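Local coordinates for Sn-glycerol-3-phosphate ABC transporter substrate-binding protein UspB (PDB 4MFI) that probably serves as the extracytoplasmic substrate-binding subunit of an ABC transporter, with specificity for glycerophosphocholine, at residues W225-T230 / D382-F387; F387-D392 / R426-K431. One frame throughout, in Å; residues are numbered along the deposited sequence.

How the contacts relate
Contact 1 packs the hairpin strand 226-227 and its flanks against the short helix 383-386, and contact 2 sets the turn leading into helix 391-405 against the end of helix 409-427. Their centres lie about 10 Å apart, and Phe387 belongs to both. Trp225 bridges them: Tyr383 lies on one side of its indole plane, whereas on the other Ile428 CG2 sits 3.8 Å from Trp225 CH2. Farther back along the same side chain, Met429 CE touches Trp225 CB at 3.6 Å. Helix 383-386 is followed by helix 391-405, so the segments 382-387 and 387-392 form one continuous connection. Both contacts are packing between parts of the fold.

Contact 1. Residues W225-T230 / D382-F387; sequences WTLTLT and DYARVF
Asp382 O is gripped by two amides, Arg385 N and the more distant Val386 N at 3.3 Å, at the start of the helical turn whose Tyr383 and Ala384 pack on Trp225 and Leu227. One residue on, Phe387 N donates to Tyr383 O at 2.8 Å, the two aromatic residues standing one helical turn apart. The Tyr383 edge then drops onto one face of the Trp225 indole in a T-shaped stack, the planes 70° apart and the six-membered ring centroids separated by 4.8 Å. Tyr383 CD2 stands over the middle of the six-membered ring, with CE2 leaning toward Trp225 NE1. The CB of Trp225 points away from the helix, yet chi1 of -62° sets CG beside the backbone N and brings the indole back to the Tyr383 and Phe387 side chains. Phe387 completes this aromatic cluster: its CD2 lies 3.7 Å from Trp225 CH2, with its CB close by, and the two rings meet obliquely at 43°. In this type 2 periplasmic-binding-protein family member, the contact joins the 222-227 hairpin to helix 383-386; Ala384 N donates to Ser222 OG, and Tyr221 N to Asp382 OD2. Arg385 runs elsewhere, to a salt bridge with Asp102 next to strand 97-101. Beyond the rings, Leu227 CD2 meets Ala384 CB at 3.8 Å, while the leucine also rests on Gln417 and Gln421 of helix 409-427.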
# COMPACT_ATOMS: atom_id res chain seq x y z
N TRP A 225 9.82 -2.97 16.91
CA TRP A 225 9.19 -2.04 17.86
C TRP A 225 10.08 -0.90 18.33
O TRP A 225 9.65 -0.04 19.11
CB TRP A 225 8.67 -2.79 19.09
CG TRP A 225 7.62 -3.79 18.78
CD1 TRP A 225 7.70 -5.14 18.95
CD2 TRP A 225 6.32 -3.53 18.23
NE1 TRP A 225 6.52 -5.74 18.54
CE2 TRP A 225 5.66 -4.77 18.09
CE3 TRP A 225 5.66 -2.36 17.82
CZ2 TRP A 225 4.37 -4.87 17.58
CZ3 TRP A 225 4.37 -2.47 17.31
CH2 TRP A 225 3.74 -3.72 17.19
N THR A 226 11.32 -0.88 17.86
CA THR A 226 12.29 0.12 18.28
C THR A 226 12.30 1.29 17.31
O THR A 226 12.64 1.14 16.14
CB THR A 226 13.68 -0.54 18.41
OG1 THR A 226 13.61 -1.57 19.41
CG2 THR A 226 14.74 0.48 18.79
N LEU A 227 11.89 2.45 17.80
CA LEU A 227 11.80 3.63 16.95
C LEU A 227 13.19 4.12 16.55
O LEU A 227 14.13 4.10 17.35
CB LEU A 227 10.99 4.73 17.64
CG LEU A 227 9.56 4.34 18.02
CD1 LEU A 227 8.88 5.46 18.78
CD2 LEU A 227 8.75 3.96 16.80
N THR A 228 13.33 4.53 15.29
CA THR A 228 14.64 4.87 14.73
C THR A 228 14.59 6.17 13.93
O THR A 228 15.45 6.40 13.07
CB THR A 228 15.22 3.72 13.86
OG1 THR A 228 14.29 3.34 12.84
CG2 THR A 228 15.52 2.49 14.71
N LEU A 229 13.60 7.01 14.20
CA LEU A 229 13.50 8.30 13.53
C LEU A 229 14.69 9.20 13.82
O LEU A 229 15.06 10.04 12.99
CB LEU A 229 12.21 9.01 13.93
CG LEU A 229 10.93 8.47 13.30
CD1 LEU A 229 9.73 8.99 14.06
CD2 LEU A 229 10.83 8.89 11.84
N THR A 230 15.31 9.04 14.99
CA THR A 230 16.41 9.92 15.36
C THR A 230 17.78 9.32 15.06
O THR A 230 18.81 9.92 15.40
CB THR A 230 16.34 10.31 16.84
OG1 THR A 230 16.32 9.12 17.64
CG2 THR A 230 15.08 11.13 17.11
N ASP A 382 7.29 -0.33 7.90
CA ASP A 382 7.77 -0.12 9.27
C ASP A 382 6.62 -0.19 10.27
O ASP A 382 5.54 0.35 10.02
CB ASP A 382 8.48 1.22 9.39
CG ASP A 382 9.78 1.29 8.60
OD1 ASP A 382 10.36 0.24 8.24
OD2 ASP A 382 10.22 2.43 8.37
N TYR A 383 6.87 -0.84 11.41
CA TYR A 383 5.83 -0.98 12.43
C TYR A 383 5.31 0.39 12.88
O TYR A 383 4.13 0.54 13.19
CB TYR A 383 6.34 -1.74 13.67
CG TYR A 383 6.61 -3.22 13.52
CD1 TYR A 383 6.76 -3.84 12.28
CD2 TYR A 383 6.77 -4.00 14.66
CE1 TYR A 383 7.02 -5.21 12.18
CE2 TYR A 383 7.03 -5.35 14.58
CZ TYR A 383 7.17 -5.96 13.35
OH TYR A 383 7.44 -7.32 13.30
N ALA A 384 6.20 1.39 12.91
CA ALA A 384 5.79 2.71 13.37
C ALA A 384 4.71 3.34 12.48
O ALA A 384 3.93 4.18 12.95
CB ALA A 384 6.99 3.65 13.49
N ARG A 385 4.65 2.93 11.21
CA ARG A 385 3.59 3.42 10.32
C ARG A 385 2.31 2.59 10.41
O ARG A 385 1.21 3.15 10.48
CB ARG A 385 4.06 3.51 8.86
CG ARG A 385 2.99 4.16 7.98
CD ARG A 385 3.37 4.33 6.49
NE ARG A 385 2.23 5.01 5.87
CZ ARG A 385 1.13 4.39 5.48
NH1 ARG A 385 1.05 3.07 5.53
NH2 ARG A 385 0.10 5.09 5.01
N VAL A 386 2.44 1.27 10.42
CA VAL A 386 1.26 0.41 10.28
C VAL A 386 0.70 -0.25 11.54
O VAL A 386 -0.47 -0.64 11.54
CB VAL A 386 1.46 -0.69 9.20
CG1 VAL A 386 1.52 -0.07 7.80
CG2 VAL A 386 2.71 -1.55 9.51
N PHE A 387 1.51 -0.38 12.59
CA PHE A 387 1.07 -1.05 13.82
C PHE A 387 0.89 -0.08 14.99
O PHE A 387 0.26 -0.43 15.99
CB PHE A 387 2.07 -2.12 14.26
CG PHE A 387 2.19 -3.30 13.33
CD1 PHE A 387 1.31 -3.49 12.26
CD2 PHE A 387 3.18 -4.25 13.54
CE1 PHE A 387 1.43 -4.60 11.42
CE2 PHE A 387 3.30 -5.36 12.71
CZ PHE A 387 2.42 -5.53 11.65

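Contact 2. Residues F387-D392 / R426-K431; sequences FLPGGD and RQIMRK
Gln427, in the last turn of helix 409-427, and Ile428 after it close over Pro389 in the type II beta turn that runs from Leu388 to Gly391. The turn is pinned by Gly391 N donating to Leu388 O at 2.9 Å. Gly390, with its positive phi of 68°, occupies the third position of the turn and is the N-cap of helix 391-405, so the contact brings the beginning of one long helix against the end of the next. Along 426-431, Arg426 comes first, its NH1 making a weak, bent bond to Gln427 OE1. Gln427 meets the proline through its aliphatic part, CB lying 3.8 Å from Pro389 CG, while the bend at chi2 turns the amide aside. Ile428 follows, and its CG1 meets Pro389 CD at 3.7 Å. Chi1 of -57° places CG1 beside the backbone N, and the further bend at chi2 brings CD1 to the chain preceding the proline, where it touches Phe387 O in plain van der Waals contact at 3.7 Å. Ile428 is buried, with Leu110 of helix 104-110 also packing on it. Met429 packs on Leu424. The chain then enters a 3-10 segment at Arg430, and Lys431 folds back on the residues that make the contact: Lys431 N donates to Ile428 O at 3.0 Å, and Lys431 NZ forms a weak bond with Gln427 O at 3.3 Å.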
# COMPACT_ATOMS: atom_id res chain seq x y z
N PHE A 387 1.51 -0.38 12.59
CA PHE A 387 1.07 -1.05 13.82
C PHE A 387 0.89 -0.08 14.99
O PHE A 387 0.26 -0.43 15.99
CB PHE A 387 2.07 -2.12 14.26
CG PHE A 387 2.19 -3.30 13.33
CD1 PHE A 387 1.31 -3.49 12.26
CD2 PHE A 387 3.18 -4.25 13.54
CE1 PHE A 387 1.43 -4.60 11.42
CE2 PHE A 387 3.30 -5.36 12.71
CZ PHE A 387 2.42 -5.53 11.65
N LEU A 388 1.46 1.10 14.88
CA LEU A 388 1.45 2.08 15.96
C LEU A 388 0.31 3.05 15.66
O LEU A 388 0.29 3.66 14.59
CB LEU A 388 2.80 2.80 15.98
CG LEU A 388 3.19 3.67 17.18
CD1 LEU A 388 4.69 3.93 17.15
CD2 LEU A 388 2.41 4.99 17.21
N PRO A 389 -0.65 3.18 16.58
CA PRO A 389 -1.85 3.98 16.33
C PRO A 389 -1.54 5.40 15.87
O PRO A 389 -0.80 6.12 16.54
CB PRO A 389 -2.54 4.02 17.70
CG PRO A 389 -2.13 2.75 18.35
CD PRO A 389 -0.69 2.52 17.90
N GLY A 390 -2.09 5.77 14.71
CA GLY A 390 -1.86 7.07 14.11
C GLY A 390 -0.46 7.35 13.59
O GLY A 390 -0.18 8.48 13.18
N GLY A 391 0.42 6.35 13.58
CA GLY A 391 1.80 6.60 13.20
C GLY A 391 1.94 7.16 11.79
O GLY A 391 2.76 8.05 11.53
N ASP A 392 1.13 6.63 10.87
CA ASP A 392 1.11 7.16 9.52
C ASP A 392 0.78 8.65 9.49
O ASP A 392 1.42 9.41 8.78
CB ASP A 392 0.13 6.38 8.64
CG ASP A 392 -1.30 6.47 9.13
OD1 ASP A 392 -1.53 6.30 10.35
OD2 ASP A 392 -2.21 6.71 8.30
N ARG A 426 1.70 3.00 25.51
CA ARG A 426 0.41 3.03 26.19
C ARG A 426 -0.66 2.18 25.50
O ARG A 426 -1.54 1.63 26.18
CB ARG A 426 -0.07 4.46 26.45
CG ARG A 426 -0.86 5.11 25.35
CD ARG A 426 -1.25 6.54 25.73
NE ARG A 426 -1.87 6.67 27.06
CZ ARG A 426 -3.15 6.39 27.33
NH1 ARG A 426 -3.96 5.93 26.38
NH2 ARG A 426 -3.62 6.56 28.55
N GLN A 427 -0.58 2.05 24.18
CA GLN A 427 -1.64 1.37 23.41
C GLN A 427 -1.31 -0.05 22.98
O GLN A 427 -2.21 -0.87 22.84
CB GLN A 427 -1.99 2.16 22.14
CG GLN A 427 -2.48 3.58 22.39
CD GLN A 427 -3.68 3.64 23.29
OE1 GLN A 427 -3.58 4.04 24.44
NE2 GLN A 427 -4.84 3.25 22.76
N ILE A 428 -0.03 -0.33 22.75
CA ILE A 428 0.36 -1.57 22.08
C ILE A 428 1.15 -2.50 22.96
O ILE A 428 0.81 -3.68 23.09
CB ILE A 428 1.19 -1.29 20.80
CG1 ILE A 428 0.41 -0.37 19.85
CG2 ILE A 428 1.61 -2.60 20.13
CD1 ILE A 428 -0.96 -0.91 19.44
N MET A 429 2.22 -1.99 23.57
CA MET A 429 3.18 -2.88 24.22
C MET A 429 2.61 -3.72 25.36
O MET A 429 2.96 -4.89 25.49
CB MET A 429 4.45 -2.11 24.62
CG MET A 429 5.07 -1.33 23.45
SD MET A 429 5.32 -2.31 21.91
CE MET A 429 6.89 -3.02 22.27
N ARG A 430 1.70 -3.17 26.15
CA ARG A 430 1.11 -3.97 27.23
C ARG A 430 0.27 -5.13 26.70
O ARG A 430 0.20 -6.20 27.31
CB ARG A 430 0.30 -3.10 28.19
CG ARG A 430 -0.46 -3.90 29.22
CD ARG A 430 -1.17 -3.00 30.21
NE ARG A 430 -0.30 -2.59 31.30
CZ ARG A 430 -0.68 -1.84 32.33
NH1 ARG A 430 -1.93 -1.39 32.40
NH2 ARG A 430 0.18 -1.55 33.30
N LYS A 431 -0.36 -4.93 25.55
CA LYS A 431 -1.25 -5.94 24.99
C LYS A 431 -0.52 -7.14 24.40
O LYS A 431 -1.15 -8.15 24.09
CB LYS A 431 -2.18 -5.30 23.96
CG LYS A 431 -3.06 -4.20 24.54
CD LYS A 431 -4.03 -3.64 23.51
CE LYS A 431 -4.85 -2.49 24.10
NZ LYS A 431 -5.43 -1.61 23.04